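Local coordinates for protein beta-glucuronidase (uncultured Clostridium sp., PDB 6U7J) that probably hydrolyses beta-D-glucuronides to release glucuronic acid, and as a gut microbial enzyme can take part in reactivating estrogens, at residues S421-R426 with E455-Q460; P444-M449 with V464-R469; D91-L96 with P123-V128; R19-L24 with P187-C192; I231-N236 with S261-K266. All coordinates share one frame; numbering follows the deposited sequence.

Contact 1. Residues S421-R426 with E455-Q460; sequences SEEASR and EDKISQ. Unlike the reference sequence in segment 455-460: E455 (reference Asp).
K457 leaves its backbone with CG anti to the carbonyl carbon, runs extended through CD and CE, and turns only at its last torsion (chi4 60°), which swings NZ between two backbone carbonyls. Facing it, E423 has CG anti to the backbone N and bends at chi2 (57°), while R426, also anti at chi1, folds at chi3 (-42°), so that carboxylate and guanidinium meet beside the lysine. The ammonium crosses the contact: K457 NZ donates to S421 O at 2.8 Å, from above the carbonyl plane, and to E455 O at 2.8 Å, there in plane and on a lone pair. R426 grips E423 side-on, NE to OE1 at 2.8 Å and NH2 to OE2 at 2.7 Å, both oxygens using their syn lone pairs. Across this pair the methylenes of K457 run at about a right angle; its CD lies 3.5 Å from E423 OE2, and its CB sits over one face of the R426 guanidinium, near its rim. Q460 bends back so that NE2 reaches K457 O at 2.6 Å. Next to R426, S425 OG donates to E422 O, and I458 CG2 packs on that hydroxyl. This joins the loop after TIM-barrel strand 445-449 to helix 424-439. The lysine charge is thus held by neutral carbonyls; E423 OE2, 5.2 Å from K457 NZ, probably adds a longer-range electrostatic attraction.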
# COMPACT_ATOMS: atom_id res chain seq x y z
N SER B 421 28.83 -14.09 25.57
CA SER B 421 30.13 -13.47 25.82
C SER B 421 30.48 -13.44 27.31
O SER B 421 31.65 -13.23 27.64
CB SER B 421 30.14 -12.05 25.29
OG SER B 421 29.19 -11.29 26.03
N GLU B 422 29.49 -13.61 28.19
CA GLU B 422 29.72 -13.60 29.63
C GLU B 422 30.35 -14.91 30.08
O GLU B 422 29.92 -15.99 29.67
CB GLU B 422 28.40 -13.38 30.38
CG GLU B 422 27.69 -12.08 30.04
CD GLU B 422 26.30 -11.96 30.69
OE1 GLU B 422 26.08 -12.58 31.75
OE2 GLU B 422 25.43 -11.26 30.13
N GLU B 423 31.36 -14.81 30.95
CA GLU B 423 32.05 -16.02 31.42
C GLU B 423 31.09 -16.93 32.18
O GLU B 423 31.15 -18.16 32.03
CB GLU B 423 33.24 -15.64 32.31
CG GLU B 423 34.03 -16.85 32.84
CD GLU B 423 34.55 -17.76 31.73
OE1 GLU B 423 34.44 -19.00 31.86
OE2 GLU B 423 35.06 -17.24 30.72
N ALA B 424 30.18 -16.35 32.97
CA ALA B 424 29.23 -17.17 33.70
C ALA B 424 28.32 -17.97 32.79
O ALA B 424 27.65 -18.89 33.26
CB ALA B 424 28.38 -16.29 34.63
N SER B 425 28.28 -17.65 31.49
CA SER B 425 27.44 -18.42 30.58
C SER B 425 28.06 -19.75 30.17
O SER B 425 27.34 -20.65 29.73
CB SER B 425 27.11 -17.58 29.34
OG SER B 425 28.06 -17.76 28.30
N ARG B 426 29.38 -19.91 30.33
CA ARG B 426 30.02 -21.16 29.93
C ARG B 426 29.53 -22.33 30.77
O ARG B 426 29.15 -23.38 30.23
CB ARG B 426 31.54 -21.03 30.02
CG ARG B 426 32.29 -22.24 29.44
CD ARG B 426 33.71 -22.33 29.96
NE ARG B 426 34.33 -21.01 29.98
CZ ARG B 426 35.03 -20.51 28.97
NH1 ARG B 426 35.19 -21.24 27.87
NH2 ARG B 426 35.56 -19.30 29.06
N GLU B 455 34.23 -13.12 21.25
CA GLU B 455 33.74 -13.11 22.62
C GLU B 455 32.91 -14.33 23.00
O GLU B 455 32.71 -14.56 24.19
CB GLU B 455 32.92 -11.84 22.86
CG GLU B 455 33.64 -10.58 22.42
CD GLU B 455 33.72 -9.54 23.52
OE1 GLU B 455 33.79 -8.34 23.20
OE2 GLU B 455 33.70 -9.93 24.72
N ASP B 456 32.45 -15.12 22.03
CA ASP B 456 31.61 -16.26 22.36
C ASP B 456 32.38 -17.23 23.25
O ASP B 456 33.59 -17.41 23.11
CB ASP B 456 31.16 -17.01 21.10
CG ASP B 456 30.38 -18.27 21.44
OD1 ASP B 456 29.44 -18.17 22.26
OD2 ASP B 456 30.70 -19.37 20.93
N LYS B 457 31.65 -17.87 24.16
CA LYS B 457 32.28 -18.80 25.09
C LYS B 457 31.56 -20.13 25.20
O LYS B 457 31.90 -20.92 26.09
CB LYS B 457 32.40 -18.14 26.46
CG LYS B 457 33.49 -17.06 26.49
CD LYS B 457 33.51 -16.28 27.78
CE LYS B 457 34.46 -15.11 27.67
NZ LYS B 457 34.04 -14.18 26.58
N ILE B 458 30.60 -20.45 24.31
CA ILE B 458 29.81 -21.66 24.49
C ILE B 458 29.74 -22.55 23.25
O ILE B 458 29.37 -23.72 23.35
CB ILE B 458 28.39 -21.33 24.98
CG1 ILE B 458 27.54 -20.72 23.85
CG2 ILE B 458 28.42 -20.43 26.20
CD1 ILE B 458 26.03 -20.70 24.17
N SER B 459 30.09 -22.03 22.08
CA SER B 459 29.85 -22.81 20.87
C SER B 459 30.73 -24.05 20.78
O SER B 459 30.40 -24.97 20.02
CB SER B 459 30.03 -21.97 19.60
OG SER B 459 28.91 -21.12 19.40
N GLN B 460 31.82 -24.12 21.56
CA GLN B 460 32.62 -25.34 21.59
C GLN B 460 31.80 -26.55 22.03
O GLN B 460 32.18 -27.68 21.71
CB GLN B 460 33.83 -25.17 22.51
CG GLN B 460 33.48 -24.98 23.98
CD GLN B 460 33.21 -23.52 24.32
OE1 GLN B 460 33.07 -22.69 23.43
NE2 GLN B 460 33.13 -23.20 25.61

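Contact 2. Residues P444-M449 with V464-R469; sequences PITGTM and VVCINR
M449 sets out from its strand with CG anti to the carbonyl carbon (chi1 -65°). M449 CB lies 3.5 Å from C466 O and 4.2 Å from I467 CG2, and M449 CG is 3.6 Å from that same C466 O. Further bends at chi2 and chi3 carry SD and CE away from strand 465-468, to the loop holding D456, I458 and S459. The backbones run parallel, as adjacent strands of a TIM barrel do, with the short segments inclined at 28°: M449 N donates to C466 O, and N468 N reaches M449 O at 2.8 Å along an almost straight line (168°). One step earlier a water takes over, donating to G447 O and accepting from C466 N. T446 has OG1 anti to its backbone N, which lets the hydroxyl donate to V464 O at 2.8 Å from above the carbonyl plane; C466 SG is 3.2 Å from T446 OG1. T448 and N468 cross obliquely, T448 OG1 bonded to N416, N468 OD1 to T505 and N468 ND2 to E417.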
# COMPACT_ATOMS: atom_id res chain seq x y z
N PRO B 444 22.58 -34.31 16.69
CA PRO B 444 23.43 -33.15 16.96
C PRO B 444 22.72 -32.07 17.77
O PRO B 444 21.49 -31.96 17.76
CB PRO B 444 23.76 -32.62 15.55
CG PRO B 444 23.40 -33.70 14.63
CD PRO B 444 22.44 -34.63 15.27
N ILE B 445 23.53 -31.25 18.44
CA ILE B 445 23.10 -30.21 19.35
C ILE B 445 23.64 -28.88 18.83
O ILE B 445 24.78 -28.83 18.36
CB ILE B 445 23.64 -30.48 20.78
CG1 ILE B 445 23.01 -31.74 21.36
CG2 ILE B 445 23.44 -29.29 21.69
CD1 ILE B 445 21.53 -31.68 21.37
N THR B 446 22.85 -27.81 18.93
CA THR B 446 23.33 -26.48 18.56
C THR B 446 22.59 -25.40 19.36
O THR B 446 21.74 -25.69 20.21
CB THR B 446 23.18 -26.21 17.06
OG1 THR B 446 23.82 -24.98 16.72
CG2 THR B 446 21.72 -26.11 16.66
N GLY B 447 22.98 -24.16 19.10
CA GLY B 447 22.33 -22.96 19.58
C GLY B 447 22.84 -21.83 18.71
O GLY B 447 23.93 -21.91 18.15
N THR B 448 22.03 -20.78 18.57
CA THR B 448 22.38 -19.73 17.62
C THR B 448 23.08 -18.57 18.31
O THR B 448 22.76 -18.21 19.44
CB THR B 448 21.16 -19.20 16.86
OG1 THR B 448 20.33 -18.44 17.76
CG2 THR B 448 20.37 -20.35 16.26
N MET B 449 24.02 -17.98 17.58
CA MET B 449 24.90 -16.93 18.09
C MET B 449 24.48 -15.58 17.56
O MET B 449 24.14 -15.43 16.38
CB MET B 449 26.34 -17.18 17.65
CG MET B 449 26.98 -18.43 18.22
SD MET B 449 27.37 -18.14 19.94
CE MET B 449 26.07 -19.12 20.71
N VAL B 464 27.12 -28.27 15.66
CA VAL B 464 27.06 -27.34 14.54
C VAL B 464 27.08 -25.94 15.11
O VAL B 464 26.47 -25.68 16.16
CB VAL B 464 25.79 -27.57 13.68
CG1 VAL B 464 25.65 -26.48 12.61
CG2 VAL B 464 25.83 -28.94 13.04
N VAL B 465 27.79 -25.03 14.45
CA VAL B 465 27.79 -23.62 14.83
C VAL B 465 26.75 -22.89 14.00
O VAL B 465 26.75 -22.99 12.76
CB VAL B 465 29.19 -23.00 14.66
CG1 VAL B 465 29.12 -21.48 14.86
CG2 VAL B 465 30.16 -23.62 15.63
N CYS B 466 25.88 -22.15 14.67
CA CYS B 466 24.75 -21.46 14.05
C CYS B 466 24.87 -19.98 14.38
O CYS B 466 24.94 -19.61 15.56
CB CYS B 466 23.43 -22.03 14.58
SG CYS B 466 23.04 -23.67 13.94
N ILE B 467 24.92 -19.12 13.36
CA ILE B 467 25.10 -17.69 13.58
C ILE B 467 23.96 -16.91 12.94
O ILE B 467 23.50 -17.23 11.84
CB ILE B 467 26.47 -17.19 13.07
CG1 ILE B 467 26.55 -17.24 11.54
CG2 ILE B 467 27.59 -18.01 13.69
CD1 ILE B 467 27.82 -16.64 10.97
N ASN B 468 23.49 -15.89 13.67
CA ASN B 468 22.49 -14.95 13.20
C ASN B 468 23.22 -13.67 12.80
O ASN B 468 23.82 -13.00 13.66
CB ASN B 468 21.45 -14.65 14.28
CG ASN B 468 20.55 -15.85 14.58
OD1 ASN B 468 20.61 -16.88 13.90
ND2 ASN B 468 19.69 -15.71 15.59
N ARG B 469 23.18 -13.32 11.52
CA ARG B 469 24.04 -12.27 11.00
C ARG B 469 23.24 -11.41 10.04
O ARG B 469 22.63 -11.93 9.11
CB ARG B 469 25.27 -12.86 10.30
CG ARG B 469 26.38 -13.27 11.27
CD ARG B 469 26.83 -12.06 12.06
NE ARG B 469 27.83 -12.35 13.08
CZ ARG B 469 27.57 -12.40 14.38
NH1 ARG B 469 26.32 -12.23 14.81
NH2 ARG B 469 28.54 -12.62 15.26
O HOH W 1 26.63 -22.10 17.54

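Contact 3. Residues D91-L96 with P123-V128; sequences DQRLVL and PFEADV
R93 extends fully from CG to NE and crosses D127 at about a right angle, its guanidinium plane turned 55° from the carboxylate. The salt bridge carries a weak hydrogen bond, R93 NE to D127 OD2 at 3.3 Å; NH1 is taken by T193 and D127 OD1 by T129. V95 packs alongside both charged groups of this face: its CG2 lies 3.5 Å above the centre of the guanidinium face of R93, and its CG1 touches E125 OE1 at 3.5 Å, at the tip of an extended side chain also held by Y191 OH and R97. These side chains share one face of an antiparallel sheet in the sugar-binding domain of glycoside hydrolase family 2, a beta-sandwich of jelly-roll type. The ladder is held by L96 N to A126 O, 2.8 Å and nearly straight at 175°, and by V128 N to L94 O at 2.8 Å. On the face of L96 and A126 the packing is apolar: V128 CG2, in the crowded chi1 position, meets L94 CB at 3.8 Å, while V128 CG1 turns to L96 CB at 4.3 Å.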
# COMPACT_ATOMS: atom_id res chain seq x y z
N ASP B 91 -16.11 -47.15 32.31
CA ASP B 91 -14.99 -47.77 33.00
C ASP B 91 -13.64 -47.49 32.33
O ASP B 91 -12.70 -48.27 32.50
CB ASP B 91 -15.22 -49.28 33.10
CG ASP B 91 -16.33 -49.63 34.06
OD1 ASP B 91 -16.24 -49.21 35.24
OD2 ASP B 91 -17.29 -50.30 33.64
N GLN B 92 -13.53 -46.40 31.58
CA GLN B 92 -12.27 -46.14 30.90
C GLN B 92 -11.40 -45.19 31.72
O GLN B 92 -11.86 -44.49 32.62
CB GLN B 92 -12.54 -45.57 29.50
CG GLN B 92 -13.49 -46.40 28.65
CD GLN B 92 -13.12 -47.87 28.63
OE1 GLN B 92 -13.88 -48.73 29.09
NE2 GLN B 92 -11.94 -48.18 28.09
N ARG B 93 -10.11 -45.22 31.42
CA ARG B 93 -9.22 -44.15 31.87
C ARG B 93 -9.57 -42.87 31.13
O ARG B 93 -9.75 -42.88 29.90
CB ARG B 93 -7.76 -44.54 31.63
CG ARG B 93 -6.75 -43.57 32.22
CD ARG B 93 -5.35 -44.15 32.12
NE ARG B 93 -4.32 -43.11 32.03
CZ ARG B 93 -3.72 -42.74 30.90
NH1 ARG B 93 -4.04 -43.32 29.75
NH2 ARG B 93 -2.79 -41.79 30.92
N LEU B 94 -9.71 -41.76 31.86
CA LEU B 94 -10.09 -40.47 31.30
C LEU B 94 -8.95 -39.49 31.51
O LEU B 94 -8.49 -39.30 32.64
CB LEU B 94 -11.36 -39.92 31.96
CG LEU B 94 -12.60 -40.82 31.98
CD1 LEU B 94 -13.79 -40.02 32.50
CD2 LEU B 94 -12.93 -41.43 30.64
N VAL B 95 -8.50 -38.86 30.42
CA VAL B 95 -7.34 -37.97 30.43
C VAL B 95 -7.70 -36.65 29.75
O VAL B 95 -8.22 -36.64 28.63
CB VAL B 95 -6.12 -38.61 29.75
CG1 VAL B 95 -4.90 -37.68 29.83
CG2 VAL B 95 -5.80 -39.97 30.38
N LEU B 96 -7.38 -35.54 30.42
CA LEU B 96 -7.58 -34.20 29.87
C LEU B 96 -6.24 -33.68 29.36
O LEU B 96 -5.32 -33.45 30.15
CB LEU B 96 -8.13 -33.27 30.94
CG LEU B 96 -8.67 -31.94 30.45
CD1 LEU B 96 -9.87 -32.21 29.53
CD2 LEU B 96 -9.06 -31.08 31.66
N PRO B 123 2.88 -29.67 25.70
CA PRO B 123 1.60 -30.17 26.23
C PRO B 123 1.70 -30.63 27.67
O PRO B 123 2.78 -30.86 28.22
CB PRO B 123 1.29 -31.35 25.31
CG PRO B 123 2.64 -31.87 24.91
CD PRO B 123 3.50 -30.62 24.76
N PHE B 124 0.53 -30.76 28.29
CA PHE B 124 0.41 -31.37 29.60
C PHE B 124 -0.96 -32.02 29.70
O PHE B 124 -1.85 -31.76 28.88
CB PHE B 124 0.64 -30.36 30.73
CG PHE B 124 -0.30 -29.17 30.70
CD1 PHE B 124 -0.06 -28.10 29.85
CD2 PHE B 124 -1.39 -29.12 31.55
CE1 PHE B 124 -0.92 -26.99 29.83
CE2 PHE B 124 -2.26 -28.02 31.55
CZ PHE B 124 -2.02 -26.95 30.68
N GLU B 125 -1.13 -32.89 30.69
CA GLU B 125 -2.40 -33.59 30.81
C GLU B 125 -2.68 -33.92 32.27
O GLU B 125 -1.82 -33.81 33.15
CB GLU B 125 -2.42 -34.85 29.92
CG GLU B 125 -1.34 -35.86 30.20
CD GLU B 125 -1.42 -37.09 29.29
OE1 GLU B 125 -1.89 -37.00 28.13
OE2 GLU B 125 -1.01 -38.17 29.75
N ALA B 126 -3.93 -34.30 32.53
CA ALA B 126 -4.40 -34.66 33.86
C ALA B 126 -5.29 -35.88 33.73
O ALA B 126 -6.20 -35.89 32.89
CB ALA B 126 -5.17 -33.51 34.52
N ASP B 127 -5.02 -36.90 34.54
CA ASP B 127 -5.91 -38.05 34.63
C ASP B 127 -7.12 -37.64 35.45
O ASP B 127 -6.98 -37.31 36.63
CB ASP B 127 -5.17 -39.23 35.27
CG ASP B 127 -5.97 -40.53 35.24
OD1 ASP B 127 -7.12 -40.56 35.73
OD2 ASP B 127 -5.44 -41.55 34.75
N VAL B 128 -8.30 -37.62 34.84
CA VAL B 128 -9.52 -37.24 35.55
C VAL B 128 -10.46 -38.42 35.75
O VAL B 128 -11.65 -38.23 35.97
CB VAL B 128 -10.25 -36.09 34.84
CG1 VAL B 128 -9.37 -34.86 34.77
CG2 VAL B 128 -10.69 -36.54 33.45

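Contact 4. Residues R19-L24 with P187-C192. Unlike the reference sequence in segment 19-24: I21 (reference Met).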
# COMPACT_ATOMS: atom_id res chain seq x y z
N ARG B 19 -9.07 -46.69 21.94
CA ARG B 19 -8.95 -45.35 22.49
C ARG B 19 -9.78 -44.38 21.66
O ARG B 19 -9.99 -44.58 20.46
CB ARG B 19 -7.49 -44.88 22.51
CG ARG B 19 -6.51 -45.79 23.23
CD ARG B 19 -5.08 -45.26 23.11
NE ARG B 19 -4.12 -46.00 23.93
CZ ARG B 19 -3.04 -45.44 24.49
NH1 ARG B 19 -2.80 -44.14 24.32
NH2 ARG B 19 -2.21 -46.17 25.21
N GLN B 20 -10.26 -43.32 22.32
CA GLN B 20 -11.06 -42.33 21.62
C GLN B 20 -10.71 -40.93 22.13
O GLN B 20 -10.23 -40.77 23.26
CB GLN B 20 -12.56 -42.59 21.75
CG GLN B 20 -13.37 -41.88 20.68
CD GLN B 20 -14.85 -42.17 20.75
OE1 GLN B 20 -15.41 -42.47 21.82
NE2 GLN B 20 -15.51 -42.08 19.59
N ILE B 21 -10.94 -39.94 21.27
CA ILE B 21 -10.59 -38.55 21.52
C ILE B 21 -11.86 -37.71 21.42
O ILE B 21 -12.67 -37.89 20.50
CB ILE B 21 -9.55 -38.02 20.51
CG1 ILE B 21 -8.23 -38.81 20.59
CG2 ILE B 21 -9.34 -36.51 20.67
CD1 ILE B 21 -7.32 -38.57 19.37
N LYS B 22 -12.02 -36.77 22.35
CA LYS B 22 -13.06 -35.78 22.27
C LYS B 22 -12.42 -34.39 22.30
O LYS B 22 -11.71 -34.04 23.24
CB LYS B 22 -14.06 -35.91 23.41
CG LYS B 22 -14.99 -34.75 23.47
CD LYS B 22 -16.41 -35.21 23.37
CE LYS B 22 -16.82 -35.94 24.65
NZ LYS B 22 -18.20 -35.56 25.00
N GLU B 23 -12.66 -33.60 21.25
CA GLU B 23 -12.14 -32.26 21.12
C GLU B 23 -12.98 -31.28 21.93
O GLU B 23 -14.20 -31.23 21.79
CB GLU B 23 -12.12 -31.83 19.64
CG GLU B 23 -11.49 -32.84 18.71
CD GLU B 23 -9.98 -32.72 18.69
OE1 GLU B 23 -9.49 -31.58 18.76
OE2 GLU B 23 -9.28 -33.74 18.59
N LEU B 24 -12.31 -30.44 22.72
CA LEU B 24 -12.98 -29.40 23.48
C LEU B 24 -12.58 -28.01 23.01
O LEU B 24 -12.14 -27.18 23.81
CB LEU B 24 -12.68 -29.55 24.98
CG LEU B 24 -12.99 -30.93 25.55
CD1 LEU B 24 -12.60 -30.98 27.00
CD2 LEU B 24 -14.46 -31.26 25.35
N PRO B 187 -5.08 -27.46 20.48
CA PRO B 187 -6.33 -28.16 20.81
C PRO B 187 -6.37 -28.67 22.25
O PRO B 187 -5.37 -29.16 22.77
CB PRO B 187 -6.36 -29.33 19.82
CG PRO B 187 -5.57 -28.84 18.65
CD PRO B 187 -4.51 -27.92 19.21
N VAL B 188 -7.55 -28.55 22.87
CA VAL B 188 -7.86 -29.19 24.14
C VAL B 188 -8.60 -30.49 23.85
O VAL B 188 -9.53 -30.51 23.04
CB VAL B 188 -8.70 -28.27 25.04
CG1 VAL B 188 -8.98 -28.96 26.43
CG2 VAL B 188 -8.03 -26.94 25.24
N ARG B 189 -8.19 -31.57 24.49
CA ARG B 189 -8.72 -32.89 24.19
C ARG B 189 -9.03 -33.63 25.48
O ARG B 189 -8.23 -33.61 26.42
CB ARG B 189 -7.74 -33.72 23.34
CG ARG B 189 -7.18 -32.98 22.14
CD ARG B 189 -6.69 -33.95 21.05
NE ARG B 189 -5.98 -33.26 19.97
CZ ARG B 189 -6.08 -33.55 18.68
NH1 ARG B 189 -6.86 -34.54 18.26
NH2 ARG B 189 -5.38 -32.84 17.79
N LEU B 190 -10.20 -34.26 25.54
CA LEU B 190 -10.51 -35.30 26.52
C LEU B 190 -10.46 -36.63 25.78
O LEU B 190 -11.16 -36.81 24.78
CB LEU B 190 -11.87 -35.08 27.16
CG LEU B 190 -12.25 -36.13 28.22
CD1 LEU B 190 -11.53 -35.85 29.54
CD2 LEU B 190 -13.75 -36.17 28.43
N TYR B 191 -9.65 -37.57 26.27
CA TYR B 191 -9.50 -38.83 25.58
C TYR B 191 -9.54 -40.00 26.57
O TYR B 191 -9.24 -39.84 27.75
CB TYR B 191 -8.21 -38.86 24.74
CG TYR B 191 -6.88 -38.97 25.47
CD1 TYR B 191 -6.33 -40.22 25.80
CD2 TYR B 191 -6.12 -37.84 25.72
CE1 TYR B 191 -5.09 -40.32 26.41
CE2 TYR B 191 -4.87 -37.93 26.33
CZ TYR B 191 -4.35 -39.18 26.67
OH TYR B 191 -3.12 -39.30 27.28
N CYS B 192 -9.91 -41.19 26.06
CA CYS B 192 -10.03 -42.37 26.90
C CYS B 192 -9.08 -43.47 26.44
O CYS B 192 -8.66 -43.51 25.28
CB CYS B 192 -11.51 -42.87 26.97
SG CYS B 192 -12.24 -43.57 25.48
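E23 and R189 adopt nearly the same first torsion, CG anti to the carbonyl carbon (chi1 near -50° in both), and therefore rise side by side from a non-hydrogen-bonded pair. The arginine continues extended to NE; the glutamate bends at chi2 and stands its carboxylate over the guanidinium face, nearly perpendicular to it (81°). E23 OE2 lies 2.6 Å from R189 NH1 in a salt bridge made over the face, and E23 OE1 hovers 3.9 Å above the centre of that guanidinium. I21, with CG2 anti to its backbone N, puts this methyl at the guanidinium edge and 3.7 Å from R189 CD. R189 NH2 also pairs with E347, so the cation probably shares its charge between two carboxylates. The backbone puts Y191 CB 3.1 Å from Q20 O; with CG in the crowded chi1 position (72°) the ring leads away from strand 20-23, and Y191 OH hydrogen-bonds the E125 carboxylate. On the other face L24 CB meets V188 CG1 at 4.0 Å, and the bent K22 turns NZ to A84. Backbone bonds fix the antiparallel register, among them K22 N to L190 O at 2.6 Å. Q20 OE1 accepts a hydrogen bond from NE2 of Q20 of the second subunit, so this part of strand 20-32 lies at a subunit interface. Within the sugar-binding domain, strand 188-193 also pairs with strand 93-98, and strand 20-32 with strands 53-57 and 76-85.

Contact 5. Residues I231-N236 with S261-K266. Unlike the reference sequence in segment 231-236: R232 (reference Leu).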
# COMPACT_ATOMS: atom_id res chain seq x y z
N ILE B 231 5.70 -54.40 13.08
CA ILE B 231 6.22 -53.29 12.31
C ILE B 231 5.60 -53.42 10.93
O ILE B 231 5.85 -54.41 10.22
CB ILE B 231 7.75 -53.29 12.26
CG1 ILE B 231 8.29 -53.12 13.68
CG2 ILE B 231 8.25 -52.19 11.34
CD1 ILE B 231 9.72 -52.65 13.74
N ARG B 232 4.77 -52.45 10.56
CA ARG B 232 4.07 -52.45 9.29
C ARG B 232 4.67 -51.41 8.36
O ARG B 232 5.18 -50.37 8.79
CB ARG B 232 2.58 -52.17 9.48
CG ARG B 232 1.93 -52.96 10.60
CD ARG B 232 0.42 -53.05 10.43
NE ARG B 232 -0.17 -54.00 11.38
CZ ARG B 232 -0.82 -55.10 11.02
NH1 ARG B 232 -0.95 -55.39 9.73
NH2 ARG B 232 -1.32 -55.92 11.93
N ASP B 233 4.63 -51.72 7.07
CA ASP B 233 5.09 -50.79 6.05
C ASP B 233 3.94 -49.86 5.70
O ASP B 233 2.89 -49.85 6.36
CB ASP B 233 5.67 -51.57 4.85
CG ASP B 233 4.62 -52.36 4.07
OD1 ASP B 233 3.41 -52.18 4.28
OD2 ASP B 233 5.03 -53.17 3.22
N GLU B 234 4.10 -49.05 4.64
CA GLU B 234 3.05 -48.09 4.29
C GLU B 234 1.85 -48.75 3.65
O GLU B 234 0.75 -48.18 3.70
CB GLU B 234 3.62 -47.01 3.37
CG GLU B 234 4.63 -46.13 4.09
CD GLU B 234 4.90 -44.83 3.36
OE1 GLU B 234 4.86 -44.82 2.10
OE2 GLU B 234 5.17 -43.82 4.05
N LYS B 235 2.01 -49.94 3.07
CA LYS B 235 0.89 -50.76 2.64
C LYS B 235 0.26 -51.55 3.79
O LYS B 235 -0.59 -52.41 3.55
CB LYS B 235 1.33 -51.72 1.52
CG LYS B 235 2.20 -51.08 0.44
CD LYS B 235 3.69 -51.40 0.63
CE LYS B 235 4.60 -50.22 0.23
NZ LYS B 235 6.04 -50.41 0.64
N ASN B 236 0.68 -51.27 5.03
CA ASN B 236 0.21 -51.91 6.26
C ASN B 236 0.58 -53.39 6.35
O ASN B 236 0.13 -54.08 7.27
CB ASN B 236 -1.31 -51.76 6.43
CG ASN B 236 -1.70 -51.49 7.87
OD1 ASN B 236 -1.39 -50.43 8.42
ND2 ASN B 236 -2.39 -52.44 8.49
N SER B 261 11.45 -37.03 0.48
CA SER B 261 10.80 -38.28 0.05
C SER B 261 10.61 -39.17 1.29
O SER B 261 11.34 -40.14 1.52
CB SER B 261 11.61 -39.00 -1.02
OG SER B 261 10.95 -40.21 -1.37
N ALA B 262 9.59 -38.86 2.07
CA ALA B 262 9.38 -39.53 3.34
C ALA B 262 8.90 -40.97 3.15
O ALA B 262 8.14 -41.28 2.24
CB ALA B 262 8.37 -38.75 4.18
N TYR B 263 9.35 -41.86 4.04
CA TYR B 263 8.72 -43.16 4.22
C TYR B 263 8.52 -43.38 5.72
O TYR B 263 9.42 -43.12 6.52
CB TYR B 263 9.57 -44.30 3.62
CG TYR B 263 8.81 -45.59 3.45
CD1 TYR B 263 8.71 -46.51 4.50
CD2 TYR B 263 8.17 -45.89 2.25
CE1 TYR B 263 8.00 -47.70 4.35
CE2 TYR B 263 7.46 -47.07 2.09
CZ TYR B 263 7.38 -47.97 3.14
OH TYR B 263 6.68 -49.14 2.98
N LEU B 264 7.33 -43.84 6.11
CA LEU B 264 7.04 -44.04 7.52
C LEU B 264 6.54 -45.45 7.76
O LEU B 264 5.49 -45.83 7.22
CB LEU B 264 6.01 -43.02 8.03
CG LEU B 264 6.44 -41.55 7.92
CD1 LEU B 264 5.30 -40.61 8.32
CD2 LEU B 264 7.69 -41.31 8.77
N TYR B 265 7.28 -46.21 8.56
CA TYR B 265 6.75 -47.46 9.10
C TYR B 265 5.84 -47.15 10.28
O TYR B 265 5.79 -46.03 10.78
CB TYR B 265 7.89 -48.39 9.53
CG TYR B 265 8.71 -48.91 8.37
CD1 TYR B 265 9.77 -48.16 7.86
CD2 TYR B 265 8.42 -50.14 7.78
CE1 TYR B 265 10.52 -48.63 6.79
CE2 TYR B 265 9.17 -50.61 6.70
CZ TYR B 265 10.22 -49.84 6.21
OH TYR B 265 10.98 -50.28 5.15
N LYS B 266 5.11 -48.16 10.74
CA LYS B 266 4.26 -48.01 11.92
C LYS B 266 4.63 -49.08 12.93
O LYS B 266 4.66 -50.26 12.59
CB LYS B 266 2.77 -48.08 11.56
CG LYS B 266 2.37 -47.23 10.36
CD LYS B 266 1.72 -48.11 9.30
CE LYS B 266 1.38 -47.33 8.04
NZ LYS B 266 2.33 -46.19 7.79
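The backbone contributes two bonds of an antiparallel hydrogen-bonded pair, R232 N to K266 O at 3.0 Å and K266 N to R232 O at 2.9 Å, each in the plane of its carbonyl. Beyond R232 the chain leaves the ladder in a type I turn from D233 to N236, closed by N236 N to D233 O. R232, extended, donates from NH1 to N236 O, which lies 3.0 Å away in the guanidinium plane, and gives NE to D268. Side-chain hydrogen bonds gather on Y263: its OH accepts from E234 N at 3.1 Å in a straight line (178°) and from K235 NZ at 2.7 Å, the lysine arriving at the ring edge. K235 probably lowers the phenol pKa somewhat, while the E234 carboxylate over the ring would work against it. These strands, 227-232 and 265-271, are the inner pair of a four-stranded sheet in the middle domain of family 2 enzymes, which has an immunoglobulin-like fold. E234 has CG anti to the carbonyl carbon and an extended chain, sending OE2 to L264 N at 3.0 Å, met from above the carboxylate plane. E234 CG sits 3.6 Å from the Y263 ring centroid in a CH-pi contact, 18° off the normal, with the carboxylate tilted only 23° from the ring. K266 CD and CE make van der Waals contact with D233 O. Apolar packing is lighter: I231 CG2 touches Y265 CD2 at 4.1 Å.

How the contacts relate
Contacts 1 and 2 touch within the TIM-barrel domain, centres 13 Å apart: M449 SD lies 3.1 Å from D456 OD1 and M449 CE 3.8 Å from I458 CD1, so the same loop reaches both helix 424-439 and M449 of strand 445-449. Contacts 3 and 4 are strand neighbours, centres 9 Å apart, joined by V95 O with Y191 N at 2.9 Å and E125 OE1 with Y191 OH at 2.7 Å. Of these two, contact 4 approaches the bound calcium more closely, the P187 side chain lying about 4 Å from it and that of F124 about 11 Å. Contact 5 stands apart in the middle domain, nearest atoms about 14 Å from contact 4 and about 17 Å from contact 2.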